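Local coordinates for protein Emp46p (Saccharomyces cerevisiae, PDB 2A6V) that probably serves as a cargo receptor for secreted glycoproteins, which it recognises through a calcium-independent, potassium-binding carbohydrate recognition domain of the legume-lectin type, at residues G40-T45 and G52-K57; W70-F75 and L85-K90. All blocks are in the same frame, centred on the assembly; numbering follows the deposited sequence.

Contact 1: residues G40-T45 and G52-K57; sequences GRFVLT and GSLWLK
Phe42 and Leu54 reach toward each other across the interior of a legume-lectin-like beta sandwich, from strands 41-43 and 51-56, which belong to different sheets.

The main interaction is CH-pi. The Leu54 methyl CD2 lies 3.9 Å from the centroid of the Phe42 ring and only 4° off its normal, so it sits squarely over the middle of one face. The second methyl packs nearer the stem of the same ring, with Leu54 CD1 3.6 Å from Phe42 CD2. One branched side chain thereby covers a flat one from centre to rim, which is why a leucine opposite a phenylalanine suits a buried, apolar place. Leu31, from the edge strand 29-33 beside Leu54, also touches both side chains.

Aliphatic packing continues at Leu44. Its CG is anti to the carbonyl carbon (chi1 -67°), and the branch carries CD2 across to Leu54 CG at 4.1 Å and to Ser53 N at 3.9 Å. Ser53 points its side chain away, to Ser200 on strand 196-202.

Polar side-chain needs are met outside the pair: Thr45 OG1 bonds to Glu208 O and Phe210 N, at the start of strand 209-218, while its methyl CG2 faces Gly52.

Backbone proximity makes up the rest. Here the two segments come closest, with the CA atoms of Leu44 and Gly52 4.4 Å apart. Glycine fits because a beta carbon would point straight into the Leu44 carbonyl. Its N-H is poorly angled for that oxygen, and a CA-H...O contact is made instead: Gly52 CA lies 3.2 Å from Leu44 O, with an angle of 137° at the hydrogen.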
ATOM      1  N   GLY A  40      -5.455   8.222 -16.845  1.00 14.33           N
ATOM      2  CA  GLY A  40      -5.244   9.032 -15.665  1.00 14.76           C
ATOM      3  C   GLY A  40      -5.116   8.290 -14.342  1.00 14.50           C
ATOM      4  O   GLY A  40      -5.022   8.936 -13.307  1.00 14.70           O
ATOM      5  N   ARG A  41      -5.119   6.963 -14.365  1.00 14.01           N
ATOM      6  CA  ARG A  41      -4.790   6.221 -13.137  1.00 13.80           C
ATOM      7  C   ARG A  41      -4.068   4.934 -13.442  1.00 13.41           C
ATOM      8  O   ARG A  41      -4.072   4.437 -14.590  1.00 13.10           O
ATOM      9  CB  ARG A  41      -6.036   5.992 -12.270  1.00 14.05           C
ATOM     10  CG  ARG A  41      -6.866   4.761 -12.520  1.00 17.33           C
ATOM     11  CD  ARG A  41      -7.427   4.627 -13.905  1.00 17.33           C
ATOM     12  NE  ARG A  41      -8.384   3.530 -14.066  1.00 15.36           N
ATOM     13  CZ  ARG A  41      -8.939   3.194 -15.206  1.00 17.78           C
ATOM     14  NH1 ARG A  41      -8.577   3.791 -16.333  1.00 18.37           N
ATOM     15  NH2 ARG A  41      -9.837   2.227 -15.234  1.00 20.84           N
ATOM     16  N   PHE A  42      -3.375   4.410 -12.439  1.00 12.70           N
ATOM     17  CA  PHE A  42      -2.732   3.127 -12.584  1.00 12.94           C
ATOM     18  C   PHE A  42      -3.709   1.999 -12.311  1.00 12.49           C
ATOM     19  O   PHE A  42      -4.451   2.038 -11.346  1.00 13.61           O
ATOM     20  CB  PHE A  42      -1.555   2.984 -11.631  1.00 12.81           C
ATOM     21  CG  PHE A  42      -0.309   3.708 -12.057  1.00 13.27           C
ATOM     22  CD1 PHE A  42       0.387   3.320 -13.190  1.00 14.04           C
ATOM     23  CD2 PHE A  42       0.188   4.764 -11.308  1.00 15.95           C
ATOM     24  CE1 PHE A  42       1.569   4.001 -13.560  1.00 14.16           C
ATOM     25  CE2 PHE A  42       1.373   5.418 -11.661  1.00 16.96           C
ATOM     26  CZ  PHE A  42       2.046   5.039 -12.774  1.00 16.39           C
ATOM     27  N   VAL A  43      -3.735   1.021 -13.192  1.00 12.45           N
ATOM     28  CA  VAL A  43      -4.488  -0.194 -12.990  1.00 12.20           C
ATOM     29  C   VAL A  43      -3.438  -1.262 -12.666  1.00 12.04           C
ATOM     30  O   VAL A  43      -2.627  -1.646 -13.531  1.00 12.71           O
ATOM     31  CB  VAL A  43      -5.316  -0.578 -14.224  1.00 12.49           C
ATOM     32  CG1 VAL A  43      -6.064  -1.894 -13.969  1.00 13.25           C
ATOM     33  CG2 VAL A  43      -6.282   0.556 -14.594  1.00 12.88           C
ATOM     34  N   LEU A  44      -3.411  -1.699 -11.414  1.00 12.39           N
ATOM     35  CA  LEU A  44      -2.433  -2.678 -10.960  1.00 11.95           C
ATOM     36  C   LEU A  44      -2.713  -4.037 -11.552  1.00 12.68           C
ATOM     37  O   LEU A  44      -1.767  -4.755 -11.883  1.00 12.84           O
ATOM     38  CB  LEU A  44      -2.443  -2.769  -9.423  1.00 11.57           C
ATOM     39  CG  LEU A  44      -1.964  -1.538  -8.656  1.00 11.73           C
ATOM     40  CD1 LEU A  44      -2.337  -1.656  -7.180  1.00 11.53           C
ATOM     41  CD2 LEU A  44      -0.462  -1.344  -8.780  1.00 13.36           C
ATOM     42  N   THR A  45      -3.994  -4.390 -11.713  1.00 12.69           N
ATOM     43  CA  THR A  45      -4.404  -5.734 -12.133  1.00 12.37           C
ATOM     44  C   THR A  45      -5.399  -5.699 -13.297  1.00 12.89           C
ATOM     45  O   THR A  45      -6.588  -6.001 -13.118  1.00 13.06           O
ATOM     46  CB  THR A  45      -5.014  -6.503 -10.953  1.00 12.87           C
ATOM     47  OG1 THR A  45      -6.106  -5.774 -10.380  1.00 12.98           O
ATOM     48  CG2 THR A  45      -4.007  -6.654  -9.837  1.00 12.61           C
ATOM     49  N   GLY A  52       0.373  -6.601 -10.097  1.00 12.30           N
ATOM     50  CA  GLY A  52       1.061  -5.363 -10.418  1.00 12.56           C
ATOM     51  C   GLY A  52       1.492  -4.639  -9.174  1.00 12.54           C
ATOM     52  O   GLY A  52       0.916  -4.863  -8.108  1.00 11.80           O
ATOM     53  N   SER A  53       2.483  -3.772  -9.311  1.00 11.88           N
ATOM     54  CA  SER A  53       3.052  -3.046  -8.175  1.00 12.62           C
ATOM     55  C   SER A  53       3.642  -1.720  -8.577  1.00 12.38           C
ATOM     56  O   SER A  53       4.008  -1.517  -9.741  1.00 12.62           O
ATOM     57  CB  SER A  53       4.126  -3.876  -7.455  1.00 13.46           C
ATOM     58  OG  SER A  53       5.168  -4.284  -8.337  1.00 14.27           O
ATOM     59  N   LEU A  54       3.694  -0.809  -7.621  1.00 11.82           N
ATOM     60  CA  LEU A  54       4.347   0.483  -7.748  1.00 12.06           C
ATOM     61  C   LEU A  54       5.229   0.629  -6.540  1.00 12.17           C
ATOM     62  O   LEU A  54       4.742   0.619  -5.424  1.00 12.22           O
ATOM     63  CB  LEU A  54       3.345   1.632  -7.800  1.00 13.33           C
ATOM     64  CG  LEU A  54       2.425   1.608  -9.008  1.00 14.04           C
ATOM     65  CD1 LEU A  54       1.248   2.505  -8.775  1.00 15.48           C
ATOM     66  CD2 LEU A  54       3.176   2.025 -10.259  1.00 15.23           C
ATOM     67  N   TRP A  55       6.521   0.776  -6.760  1.00 12.51           N
ATOM     68  CA  TRP A  55       7.464   0.976  -5.664  1.00 13.67           C
ATOM     69  C   TRP A  55       8.288   2.235  -5.892  1.00 14.18           C
ATOM     70  O   TRP A  55       8.767   2.489  -6.997  1.00 14.78           O
ATOM     71  CB  TRP A  55       8.411  -0.223  -5.544  1.00 14.28           C
ATOM     72  CG  TRP A  55       7.806  -1.461  -4.966  1.00 16.26           C
ATOM     73  CD1 TRP A  55       7.309  -2.526  -5.643  1.00 19.81           C
ATOM     74  CD2 TRP A  55       7.680  -1.766  -3.578  1.00 15.75           C
ATOM     75  NE1 TRP A  55       6.877  -3.482  -4.758  1.00 18.65           N
ATOM     76  CE2 TRP A  55       7.098  -3.038  -3.481  1.00 19.42           C
ATOM     77  CE3 TRP A  55       8.032  -1.095  -2.398  1.00 17.74           C
ATOM     78  CZ2 TRP A  55       6.822  -3.637  -2.260  1.00 19.35           C
ATOM     79  CZ3 TRP A  55       7.753  -1.704  -1.173  1.00 18.01           C
ATOM     80  CH2 TRP A  55       7.172  -2.964  -1.127  1.00 19.04           C
ATOM     81  N   LEU A  56       8.451   3.048  -4.860  1.00 13.88           N
ATOM     82  CA  LEU A  56       9.414   4.152  -4.937  1.00 14.71           C
ATOM     83  C   LEU A  56      10.830   3.597  -4.961  1.00 15.70           C
ATOM     84  O   LEU A  56      11.182   2.718  -4.176  1.00 15.85           O
ATOM     85  CB  LEU A  56       9.257   5.114  -3.760  1.00 15.38           C
ATOM     86  CG  LEU A  56       8.231   6.201  -3.984  1.00 15.60           C
ATOM     87  CD1 LEU A  56       7.717   6.703  -2.657  1.00 17.54           C
ATOM     88  CD2 LEU A  56       8.824   7.362  -4.813  1.00 16.33           C
ATOM     89  N   LYS A  57      11.642   4.094  -5.887  1.00 16.79           N
ATOM     90  CA  LYS A  57      13.044   3.678  -5.997  1.00 17.76           C
ATOM     91  C   LYS A  57      13.892   4.146  -4.788  1.00 18.22           C
ATOM     92  O   LYS A  57      14.561   3.324  -4.172  1.00 19.52           O
ATOM     93  CB  LYS A  57      13.661   4.155  -7.318  1.00 18.51           C
ATOM     94  CG  LYS A  57      13.123   3.481  -8.581  1.00 19.10           C
ATOM     95  CD  LYS A  57      13.788   4.062  -9.853  1.00 20.88           C
ATOM     96  CE  LYS A  57      13.063   3.605 -11.109  1.00 21.96           C
ATOM     97  NZ  LYS A  57      13.564   4.333 -12.342  1.00 25.69           N
TER

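Contact 2: residues W70-F75 and L85-K90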
ATOM      1  N   TRP A  70      -2.459   7.309   0.133  1.00 12.47           N
ATOM      2  CA  TRP A  70      -2.742   6.584  -1.099  1.00 12.15           C
ATOM      3  C   TRP A  70      -4.214   6.707  -1.449  1.00 13.19           C
ATOM      4  O   TRP A  70      -5.060   6.457  -0.582  1.00 12.75           O
ATOM      5  CB  TRP A  70      -2.444   5.102  -0.920  1.00 12.11           C
ATOM      6  CG  TRP A  70      -1.000   4.716  -0.787  1.00 12.15           C
ATOM      7  CD1 TRP A  70      -0.303   4.517   0.372  1.00 13.73           C
ATOM      8  CD2 TRP A  70      -0.092   4.439  -1.851  1.00 10.99           C
ATOM      9  NE1 TRP A  70       0.986   4.131   0.089  1.00 12.91           N
ATOM     10  CE2 TRP A  70       1.138   4.068  -1.274  1.00 12.12           C
ATOM     11  CE3 TRP A  70      -0.193   4.442  -3.240  1.00 12.90           C
ATOM     12  CZ2 TRP A  70       2.247   3.720  -2.035  1.00 12.37           C
ATOM     13  CZ3 TRP A  70       0.920   4.119  -3.989  1.00 12.40           C
ATOM     14  CH2 TRP A  70       2.112   3.745  -3.392  1.00 11.30           C
ATOM     15  N   THR A  71      -4.543   7.085  -2.687  1.00 12.43           N
ATOM     16  CA  THR A  71      -5.906   7.148  -3.161  1.00 11.86           C
ATOM     17  C   THR A  71      -6.062   5.999  -4.124  1.00 12.25           C
ATOM     18  O   THR A  71      -5.308   5.895  -5.099  1.00 11.21           O
ATOM     19  CB  THR A  71      -6.178   8.480  -3.841  1.00 12.36           C
ATOM     20  OG1 THR A  71      -5.994   9.531  -2.881  1.00 14.41           O
ATOM     21  CG2 THR A  71      -7.612   8.558  -4.336  1.00 13.34           C
ATOM     22  N   PHE A  72      -7.038   5.147  -3.866  1.00 11.80           N
ATOM     23  CA  PHE A  72      -7.158   3.875  -4.566  1.00 11.11           C
ATOM     24  C   PHE A  72      -8.624   3.509  -4.758  1.00 10.86           C
ATOM     25  O   PHE A  72      -9.513   4.078  -4.135  1.00 11.51           O
ATOM     26  CB  PHE A  72      -6.456   2.768  -3.738  1.00 11.20           C
ATOM     27  CG  PHE A  72      -7.194   2.422  -2.478  1.00 11.03           C
ATOM     28  CD1 PHE A  72      -8.190   1.461  -2.485  1.00 10.78           C
ATOM     29  CD2 PHE A  72      -6.947   3.122  -1.306  1.00 12.68           C
ATOM     30  CE1 PHE A  72      -8.923   1.206  -1.347  1.00 12.34           C
ATOM     31  CE2 PHE A  72      -7.686   2.841  -0.163  1.00 12.55           C
ATOM     32  CZ  PHE A  72      -8.651   1.873  -0.203  1.00 12.52           C
ATOM     33  N   ARG A  73      -8.886   2.547  -5.614  1.00 10.89           N
ATOM     34  CA  ARG A  73     -10.179   1.900  -5.637  1.00 11.04           C
ATOM     35  C   ARG A  73     -10.073   0.475  -6.159  1.00 11.72           C
ATOM     36  O   ARG A  73      -9.089   0.095  -6.787  1.00 12.11           O
ATOM     37  CB  ARG A  73     -11.186   2.692  -6.468  1.00 11.55           C
ATOM     38  CG  ARG A  73     -10.842   2.758  -7.942  1.00 12.04           C
ATOM     39  CD  ARG A  73     -11.754   3.702  -8.691  1.00 13.53           C
ATOM     40  NE  ARG A  73     -11.339   3.771 -10.083  1.00 13.55           N
ATOM     41  CZ  ARG A  73     -11.762   4.667 -10.953  1.00 14.89           C
ATOM     42  NH1 ARG A  73     -12.681   5.557 -10.639  1.00 15.78           N
ATOM     43  NH2 ARG A  73     -11.277   4.634 -12.185  1.00 14.62           N
ATOM     44  N   SER A  74     -11.113  -0.299  -5.912  1.00 12.67           N
ATOM     45  CA  SER A  74     -11.297  -1.584  -6.545  1.00 13.18           C
ATOM     46  C   SER A  74     -12.594  -1.489  -7.309  1.00 14.21           C
ATOM     47  O   SER A  74     -13.617  -1.174  -6.738  1.00 14.28           O
ATOM     48  CB  SER A  74     -11.430  -2.705  -5.525  1.00 12.95           C
ATOM     49  OG  SER A  74     -11.799  -3.903  -6.202  1.00 14.87           O
ATOM     50  N   PHE A  75     -12.533  -1.749  -8.606  1.00 15.25           N
ATOM     51  CA  PHE A  75     -13.681  -1.630  -9.488  1.00 17.17           C
ATOM     52  C   PHE A  75     -13.935  -2.903 -10.283  1.00 17.00           C
ATOM     53  O   PHE A  75     -13.006  -3.606 -10.708  1.00 16.85           O
ATOM     54  CB  PHE A  75     -13.466  -0.466 -10.459  1.00 18.42           C
ATOM     55  CG  PHE A  75     -14.589  -0.288 -11.422  1.00 22.07           C
ATOM     56  CD1 PHE A  75     -15.799   0.218 -10.995  1.00 24.28           C
ATOM     57  CD2 PHE A  75     -14.442  -0.651 -12.758  1.00 24.29           C
ATOM     58  CE1 PHE A  75     -16.869   0.360 -11.900  1.00 26.56           C
ATOM     59  CE2 PHE A  75     -15.496  -0.498 -13.660  1.00 26.44           C
ATOM     60  CZ  PHE A  75     -16.704   0.003 -13.224  1.00 26.85           C
ATOM     61  N   LEU A  85      -5.224  -6.011  -2.177  1.00 10.06           N
ATOM     62  CA  LEU A  85      -4.432  -4.817  -2.403  1.00  9.81           C
ATOM     63  C   LEU A  85      -3.638  -4.488  -1.139  1.00 10.65           C
ATOM     64  O   LEU A  85      -4.201  -4.348  -0.047  1.00 10.76           O
ATOM     65  CB  LEU A  85      -5.369  -3.674  -2.763  1.00 10.60           C
ATOM     66  CG  LEU A  85      -4.789  -2.266  -2.770  1.00 10.64           C
ATOM     67  CD1 LEU A  85      -3.745  -2.043  -3.843  1.00 11.94           C
ATOM     68  CD2 LEU A  85      -5.920  -1.248  -2.966  1.00 12.79           C
ATOM     69  N   ALA A  86      -2.327  -4.397  -1.270  1.00 10.24           N
ATOM     70  CA  ALA A  86      -1.404  -4.189  -0.151  1.00 10.28           C
ATOM     71  C   ALA A  86      -0.658  -2.880  -0.257  1.00 11.26           C
ATOM     72  O   ALA A  86      -0.288  -2.457  -1.363  1.00 11.03           O
ATOM     73  CB  ALA A  86      -0.422  -5.357  -0.037  1.00 11.11           C
ATOM     74  N   PHE A  87      -0.422  -2.249   0.887  1.00 11.46           N
ATOM     75  CA  PHE A  87       0.428  -1.077   1.006  1.00 10.82           C
ATOM     76  C   PHE A  87       1.563  -1.431   1.932  1.00 11.73           C
ATOM     77  O   PHE A  87       1.310  -1.947   3.019  1.00 12.54           O
ATOM     78  CB  PHE A  87      -0.383   0.100   1.531  1.00 11.70           C
ATOM     79  CG  PHE A  87      -1.495   0.469   0.620  1.00 10.75           C
ATOM     80  CD1 PHE A  87      -1.259   1.285  -0.476  1.00 11.76           C
ATOM     81  CD2 PHE A  87      -2.777  -0.013   0.827  1.00 11.42           C
ATOM     82  CE1 PHE A  87      -2.285   1.602  -1.340  1.00 11.89           C
ATOM     83  CE2 PHE A  87      -3.795   0.305  -0.035  1.00 11.79           C
ATOM     84  CZ  PHE A  87      -3.551   1.119  -1.131  1.00 12.26           C
ATOM     85  N   TRP A  88       2.782  -1.115   1.520  1.00 11.98           N
ATOM     86  CA  TRP A  88       3.979  -1.632   2.144  1.00 11.94           C
ATOM     87  C   TRP A  88       4.894  -0.523   2.643  1.00 12.93           C
ATOM     88  O   TRP A  88       5.082   0.508   1.965  1.00 12.95           O
ATOM     89  CB  TRP A  88       4.792  -2.426   1.135  1.00 12.03           C
ATOM     90  CG  TRP A  88       4.101  -3.545   0.465  1.00 12.93           C
ATOM     91  CD1 TRP A  88       3.441  -3.483  -0.715  1.00 12.71           C
ATOM     92  CD2 TRP A  88       4.011  -4.908   0.905  1.00 12.70           C
ATOM     93  NE1 TRP A  88       2.933  -4.715  -1.043  1.00 13.12           N
ATOM     94  CE2 TRP A  88       3.270  -5.608  -0.061  1.00 12.89           C
ATOM     95  CE3 TRP A  88       4.494  -5.612   2.016  1.00 12.21           C
ATOM     96  CZ2 TRP A  88       3.002  -6.978   0.041  1.00 13.80           C
ATOM     97  CZ3 TRP A  88       4.208  -6.978   2.121  1.00 13.81           C
ATOM     98  CH2 TRP A  88       3.468  -7.633   1.134  1.00 12.51           C
ATOM     99  N   LEU A  89       5.467  -0.758   3.813  1.00 14.20           N
ATOM    100  CA  LEU A  89       6.659  -0.064   4.283  1.00 15.31           C
ATOM    101  C   LEU A  89       7.640  -1.175   4.648  1.00 16.98           C
ATOM    102  O   LEU A  89       7.367  -1.930   5.578  1.00 16.54           O
ATOM    103  CB  LEU A  89       6.348   0.798   5.516  1.00 15.88           C
ATOM    104  CG  LEU A  89       5.324   1.914   5.385  1.00 16.73           C
ATOM    105  CD1 LEU A  89       5.272   2.703   6.689  1.00 17.77           C
ATOM    106  CD2 LEU A  89       5.647   2.846   4.254  1.00 18.95           C
ATOM    107  N   LYS A  90       8.737  -1.323   3.914  1.00 17.63           N
ATOM    108  CA  LYS A  90       9.655  -2.455   4.118  1.00 20.71           C
ATOM    109  C   LYS A  90      11.103  -1.992   4.295  1.00 22.78           C
ATOM    110  O   LYS A  90      11.510  -0.987   3.734  1.00 22.65           O
ATOM    111  CB  LYS A  90       9.563  -3.412   2.930  1.00 22.17           C
ATOM    112  CG  LYS A  90       8.209  -4.093   2.794  1.00 24.43           C
ATOM    113  CD  LYS A  90       8.247  -5.497   2.174  1.00 27.49           C
ATOM    114  CE  LYS A  90       9.178  -5.590   0.994  1.00 29.78           C
ATOM    115  NZ  LYS A  90       9.184  -6.952   0.428  1.00 31.53           N
TER
HETATM  116  O   HOH W   1       2.907   2.228   1.152  1.00 13.59           O
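The indole of Trp70 and the ring of Phe87 come in from facing strands and overlap, Phe87 lying over one face of the indole. It presents CD1 and CE1 to that face, with CE1 3.4 Å from Trp70 CG. The five-membered ring and the Phe87 ring are inclined by 45°, so the pair is oblique. A chi1 of -70° puts the indole beside its own backbone N, where Phe87 CD1 and CE1 reach its face.

Phe72 meets the far end of the same phenyl group: its CD2 is 3.9 Å from Phe87 CZ, and the two planes make 56°. Its other flank receives a methyl, Leu85 CD2, 3.6 Å from Phe72 CD1. Leucine suits this place because its branch fills the angle beside two tilted rings.

Strands 66-75 and 84-90 belong to opposite sheets; the axes of their segments 70-75 and 85-90 come within 10.0 Å of each other, and this aromatic cluster joins them through the core. Leu115 touches both phenylalanines.

The one polar group of the cluster, Trp70 NE1, donates to a water at 2.9 Å, which in turn donates to Trp88 O. Apart from this bridge the chemistry is apolar, and cohesion rests on ring and methyl packing, while the water gives the buried indole N-H a partner.

In the fold
Both contacts span the gap between the two antiparallel sheets of the sandwich, and each takes one strand from either sheet. Contact 1 uses strands 41-43 and 51-56, contact 2 strands 66-75 and 84-90; they follow in series along the chain. Strand 209-218 lies between 41-43 and 66-75, and strand 196-202 between 51-56 and 84-90. The centres of the two contacts are about 9 Å apart, and the cores merge where Leu44 CD1 packs on Leu85 CD1 at 3.6 Å. Trp55 meets Trp88 on the other face of their sheet. Through Leu44 and Leu85 the contacts share one apolar interior holding the sheets of the lectin domain face to face.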